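PKS (Streptomyces albus, PDB 4OQJ) probably acts as a ketosynthase of oxazolomycin biosynthesis, condensing carrier-protein-bound acyl chains into 3-oxoacyl products during polyketide chain extension. Local coordinates at residues C212-A217 against A262-R267; G275-A280 against R690-P695. All coordinates share one frame; numbering follows the deposited sequence.

Contact 1: C212-A217 against A262-R267; sequences CTMALA and AVVLKR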
# COMPACT_ATOMS: atom_id res chain seq x y z
N CYS A 212 2.65 1.55 13.89
CA CYS A 212 1.48 2.04 14.62
C CYS A 212 0.98 1.03 15.66
O CYS A 212 1.41 -0.11 15.67
CB CYS A 212 0.34 2.37 13.64
SG CYS A 212 -0.08 1.06 12.51
N THR A 213 0.08 1.47 16.53
CA THR A 213 -0.45 0.61 17.59
C THR A 213 -1.88 0.17 17.28
O THR A 213 -2.36 -0.84 17.81
CB THR A 213 -0.38 1.30 18.97
OG1 THR A 213 -1.25 2.44 19.00
CG2 THR A 213 1.05 1.76 19.26
N MSE A 214 -2.56 0.91 16.41
CA MSE A 214 -3.85 0.51 15.87
C MSE A 214 -3.88 0.87 14.40
O MSE A 214 -3.12 1.73 13.96
CB MSE A 214 -5.01 1.21 16.58
CG MSE A 214 -5.34 0.70 17.96
SE MSE A 214 -6.51 1.98 18.91
CE MSE A 214 -7.79 2.35 17.54
N ALA A 215 -4.76 0.23 13.63
CA ALA A 215 -4.86 0.55 12.21
C ALA A 215 -6.27 0.32 11.70
O ALA A 215 -6.92 -0.66 12.08
CB ALA A 215 -3.87 -0.30 11.41
N LEU A 216 -6.75 1.24 10.87
CA LEU A 216 -7.95 0.99 10.08
C LEU A 216 -7.60 0.39 8.74
O LEU A 216 -6.58 0.74 8.13
CB LEU A 216 -8.75 2.27 9.84
CG LEU A 216 -9.75 2.62 10.93
CD1 LEU A 216 -9.05 3.34 12.06
CD2 LEU A 216 -10.87 3.44 10.38
N ALA A 217 -8.45 -0.51 8.27
CA ALA A 217 -8.36 -1.05 6.93
C ALA A 217 -9.75 -1.09 6.35
O ALA A 217 -10.69 -1.52 7.03
CB ALA A 217 -7.73 -2.44 6.93
N ALA A 262 -15.12 -1.01 6.96
CA ALA A 262 -13.85 -0.80 7.64
C ALA A 262 -13.74 -1.66 8.89
O ALA A 262 -14.74 -1.95 9.57
CB ALA A 262 -13.67 0.68 7.99
N VAL A 263 -12.52 -2.08 9.19
CA VAL A 263 -12.21 -2.73 10.45
C VAL A 263 -11.10 -1.97 11.16
O VAL A 263 -10.28 -1.31 10.52
CB VAL A 263 -11.79 -4.21 10.24
CG1 VAL A 263 -12.94 -4.99 9.62
CG2 VAL A 263 -10.52 -4.31 9.37
N VAL A 264 -11.11 -2.07 12.48
CA VAL A 264 -10.08 -1.48 13.34
C VAL A 264 -9.27 -2.63 13.94
O VAL A 264 -9.85 -3.53 14.56
CB VAL A 264 -10.70 -0.62 14.45
CG1 VAL A 264 -9.63 -0.01 15.36
CG2 VAL A 264 -11.59 0.45 13.85
N LEU A 265 -7.95 -2.60 13.75
CA LEU A 265 -7.06 -3.70 14.09
C LEU A 265 -6.06 -3.27 15.15
O LEU A 265 -5.64 -2.11 15.17
CB LEU A 265 -6.33 -4.19 12.84
CG LEU A 265 -7.25 -4.55 11.67
CD1 LEU A 265 -6.46 -4.90 10.42
CD2 LEU A 265 -8.17 -5.70 12.04
N LYS A 266 -5.68 -4.21 16.02
CA LYS A 266 -4.75 -3.98 17.11
C LYS A 266 -4.14 -5.32 17.49
O LYS A 266 -4.80 -6.35 17.38
CB LYS A 266 -5.49 -3.38 18.32
CG LYS A 266 -4.59 -3.05 19.52
CD LYS A 266 -5.42 -2.68 20.75
CE LYS A 266 -5.16 -1.28 21.22
NZ LYS A 266 -5.87 -0.93 22.50
N ARG A 267 -2.89 -5.34 17.93
CA ARG A 267 -2.31 -6.61 18.37
C ARG A 267 -3.22 -7.22 19.40
O ARG A 267 -3.75 -6.51 20.24
CB ARG A 267 -0.94 -6.43 19.00
CG ARG A 267 0.16 -6.01 18.08
CD ARG A 267 1.45 -6.08 18.86
NE ARG A 267 2.57 -5.53 18.12
CZ ARG A 267 3.59 -6.25 17.66
NH1 ARG A 267 3.66 -7.57 17.85
NH2 ARG A 267 4.57 -5.63 17.00
O HOH W 1 1.78 -2.68 17.56
O HOH W 2 -1.23 -3.05 18.53

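Contact 2: G275-A280 against R690-P695; sequences GDTVHA and RRVPLP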
# COMPACT_ATOMS: atom_id res chain seq x y z
N GLY A 275 -8.37 -4.02 27.55
CA GLY A 275 -9.76 -4.31 27.86
C GLY A 275 -10.72 -4.08 26.70
O GLY A 275 -11.92 -3.94 26.93
N ASP A 276 -10.21 -4.05 25.46
CA ASP A 276 -11.06 -3.83 24.30
C ASP A 276 -12.00 -5.02 24.02
O ASP A 276 -11.73 -6.14 24.43
CB ASP A 276 -10.22 -3.56 23.04
CG ASP A 276 -9.28 -2.39 23.20
OD1 ASP A 276 -9.60 -1.44 23.93
OD2 ASP A 276 -8.20 -2.43 22.58
N THR A 277 -13.09 -4.76 23.32
CA THR A 277 -13.90 -5.85 22.77
C THR A 277 -13.18 -6.48 21.57
O THR A 277 -12.80 -5.77 20.63
CB THR A 277 -15.28 -5.36 22.35
OG1 THR A 277 -16.01 -4.97 23.53
CG2 THR A 277 -16.06 -6.47 21.64
N VAL A 278 -12.94 -7.78 21.62
CA VAL A 278 -12.36 -8.50 20.48
C VAL A 278 -13.48 -9.20 19.71
O VAL A 278 -14.19 -10.05 20.25
CB VAL A 278 -11.30 -9.53 20.95
CG1 VAL A 278 -10.66 -10.25 19.77
CG2 VAL A 278 -10.22 -8.82 21.77
N HIS A 279 -13.70 -8.78 18.47
CA HIS A 279 -14.77 -9.34 17.64
C HIS A 279 -14.32 -10.63 16.96
O HIS A 279 -15.12 -11.54 16.71
CB HIS A 279 -15.21 -8.31 16.60
CG HIS A 279 -15.90 -7.12 17.18
ND1 HIS A 279 -15.23 -6.12 17.85
CD2 HIS A 279 -17.21 -6.79 17.23
CE1 HIS A 279 -16.09 -5.21 18.27
NE2 HIS A 279 -17.30 -5.59 17.89
N ALA A 280 -13.03 -10.71 16.67
CA ALA A 280 -12.44 -11.89 16.05
C ALA A 280 -10.93 -11.71 16.04
O ALA A 280 -10.45 -10.60 16.32
CB ALA A 280 -12.97 -12.08 14.63
N ARG A 690 -13.28 -1.06 30.08
CA ARG A 690 -13.75 -2.02 29.09
C ARG A 690 -14.55 -1.30 28.01
O ARG A 690 -15.62 -0.77 28.29
CB ARG A 690 -14.61 -3.10 29.74
CG ARG A 690 -13.88 -3.96 30.74
CD ARG A 690 -13.05 -5.03 30.06
NE ARG A 690 -12.45 -5.93 31.04
CZ ARG A 690 -11.33 -5.66 31.72
NH1 ARG A 690 -10.87 -6.54 32.60
NH2 ARG A 690 -10.68 -4.52 31.52
N ARG A 691 -14.01 -1.25 26.80
CA ARG A 691 -14.71 -0.62 25.69
C ARG A 691 -15.69 -1.59 25.04
O ARG A 691 -15.34 -2.74 24.77
CB ARG A 691 -13.71 -0.13 24.64
CG ARG A 691 -12.99 1.11 25.08
CD ARG A 691 -11.84 1.42 24.18
NE ARG A 691 -11.28 2.73 24.47
CZ ARG A 691 -10.44 2.97 25.47
NH1 ARG A 691 -10.06 2.01 26.30
NH2 ARG A 691 -9.98 4.20 25.63
N VAL A 692 -16.92 -1.14 24.79
CA VAL A 692 -17.95 -2.03 24.24
C VAL A 692 -18.70 -1.35 23.10
O VAL A 692 -18.82 -0.11 23.09
CB VAL A 692 -18.96 -2.48 25.32
CG1 VAL A 692 -18.26 -3.25 26.43
CG2 VAL A 692 -19.70 -1.27 25.92
N PRO A 693 -19.23 -2.13 22.15
CA PRO A 693 -20.02 -1.56 21.06
C PRO A 693 -21.28 -0.84 21.53
O PRO A 693 -22.10 -1.44 22.22
CB PRO A 693 -20.39 -2.78 20.20
CG PRO A 693 -19.40 -3.81 20.55
CD PRO A 693 -19.07 -3.59 22.00
N LEU A 694 -21.42 0.43 21.16
CA LEU A 694 -22.63 1.20 21.43
C LEU A 694 -23.04 1.86 20.12
O LEU A 694 -22.27 1.83 19.17
CB LEU A 694 -22.39 2.25 22.51
CG LEU A 694 -21.98 1.71 23.88
CD1 LEU A 694 -21.51 2.84 24.76
CD2 LEU A 694 -23.15 1.00 24.54
N PRO A 695 -24.25 2.44 20.05
CA PRO A 695 -24.64 3.01 18.76
C PRO A 695 -23.68 4.09 18.31
O PRO A 695 -23.03 4.71 19.15
CB PRO A 695 -26.03 3.57 19.02
CG PRO A 695 -26.57 2.72 20.16
CD PRO A 695 -25.37 2.44 21.02
O HOH W 3 -14.70 -4.87 26.51
O HOH W 4 -10.71 -0.73 26.41

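Contact 1: C212-A217 against A262-R267
Val-264 sets its two methyl groups against different residues of the partner strand, CG1 against Met-214 and CG2 against Leu-216. Its CG1 stands anti to the backbone N (chi1 179°), which turns the two branches toward those neighbours. The bend at chi3 (46°) of Met-214, a selenomethionine, folds its terminal CE onto Val-264, 3.7 Å from Val-264 CG1. The Leu-216 and Val-264 side chains run side by side and point the same way, with Leu-216 CG 4.1 Å from Val-264 CG2. At the far end of this face the aliphatic part of Lys-266 crosses Met-214, placing Lys-266 CE 3.8 Å from Met-214 CG. The charged NZ reaches beyond the pair, forming salt bridges with Asp-274 and Asp-276 and a hydrogen bond with Tyr-123. On the reverse face the methyl of Ala-217 is the meeting point: Val-263 CG2 packs 4.2 Å from Ala-217 CB, and Leu-265 CD1 approaches the same methyl more distantly. Antiparallel backbone bonds fix this register. Ala-215 and Leu-265 form a hydrogen-bonded antiparallel pair with two N-H...O bonds, Leu-265 N being 2.8 Å from Ala-215 O; Ala-217 and Val-263 pair likewise. Past the paired residues the chains separate, and a water joins Thr-213 O to Arg-267 N. These strands are neighbours in the mixed sheet of the N-terminal half of the thiolase fold, where 259-267 runs antiparallel to both its neighbours, 214-221 and 23-31. Backbone bonds from Met-214 and Leu-216 continue the sheet into strand 132-138. Helix 105-121 covers the Met-214, Leu-216 and Val-264 face, and helix 195-209 covers the Ala-217 and Leu-265 face.

Contact 2: G275-A280 against R690-P695
Gly-275 to His-279 meet Arg-690 to Pro-693 in a polar loop-to-loop contact, where a C-terminal segment returns to the ketosynthase body, as the linker following the acyltransferase does in related modular synthases. The Thr-277 hydroxyl donates to Arg-691 O at 2.6 Å, in the carbonyl plane. A chi1 of -67°, with OG1 anti to the carbonyl carbon of Thr-277, carries the hydroxyl to that oxygen. The same side chain meets Pro-693 tip to tip, Thr-277 OG1 lying 3.7 Å from Pro-693 CD. Further along, Pro-693 CG slides past the imidazole, 3.8 Å from His-279 NE2. Gly-275, which follows helix 268-274 with positive phi in a Schellman motif, offers its O to a weak bond from Arg-691 N, and water 3 bridges this oxygen to Arg-691 O. Asp-276 and Arg-691 lie alongside each other without a salt bridge, Asp-276 OD1 being 4.2 Å from Arg-691 NH1. Water 4 joins these two atoms instead; Asp-276 OD1 also hydrogen-bonds the Tyr-123 hydroxyl, and Arg-691 NE hydrogen-bonds Gly-122 O. Helix 376-390 touches Thr-277 and His-279, whereas helix 496-505 packs against Arg-691, Val-692 and Leu-694.

How the contacts relate
Contact 1 belongs to the buried sheet core of the ketosynthase, and contact 2 is a partly buried seam between distant parts of the chain, their centres about 13 Å apart. The first rests on strand pairing and apolar side chains. The second, without regular secondary structure, relies on one hydroxyl bond, bridging waters and the ring of Pro-693, with a weak backbone bond beside them. They follow one another in the chain: helix 268-274 starts where strand 259-267 stops and delivers the 275-280 loop. A direct tie closes the gap, Lys-266 NZ meeting Asp-276 OD2 at 2.8 Å, so a lysine near the end of strand 259-267 probably helps position the carboxylate of contact 2.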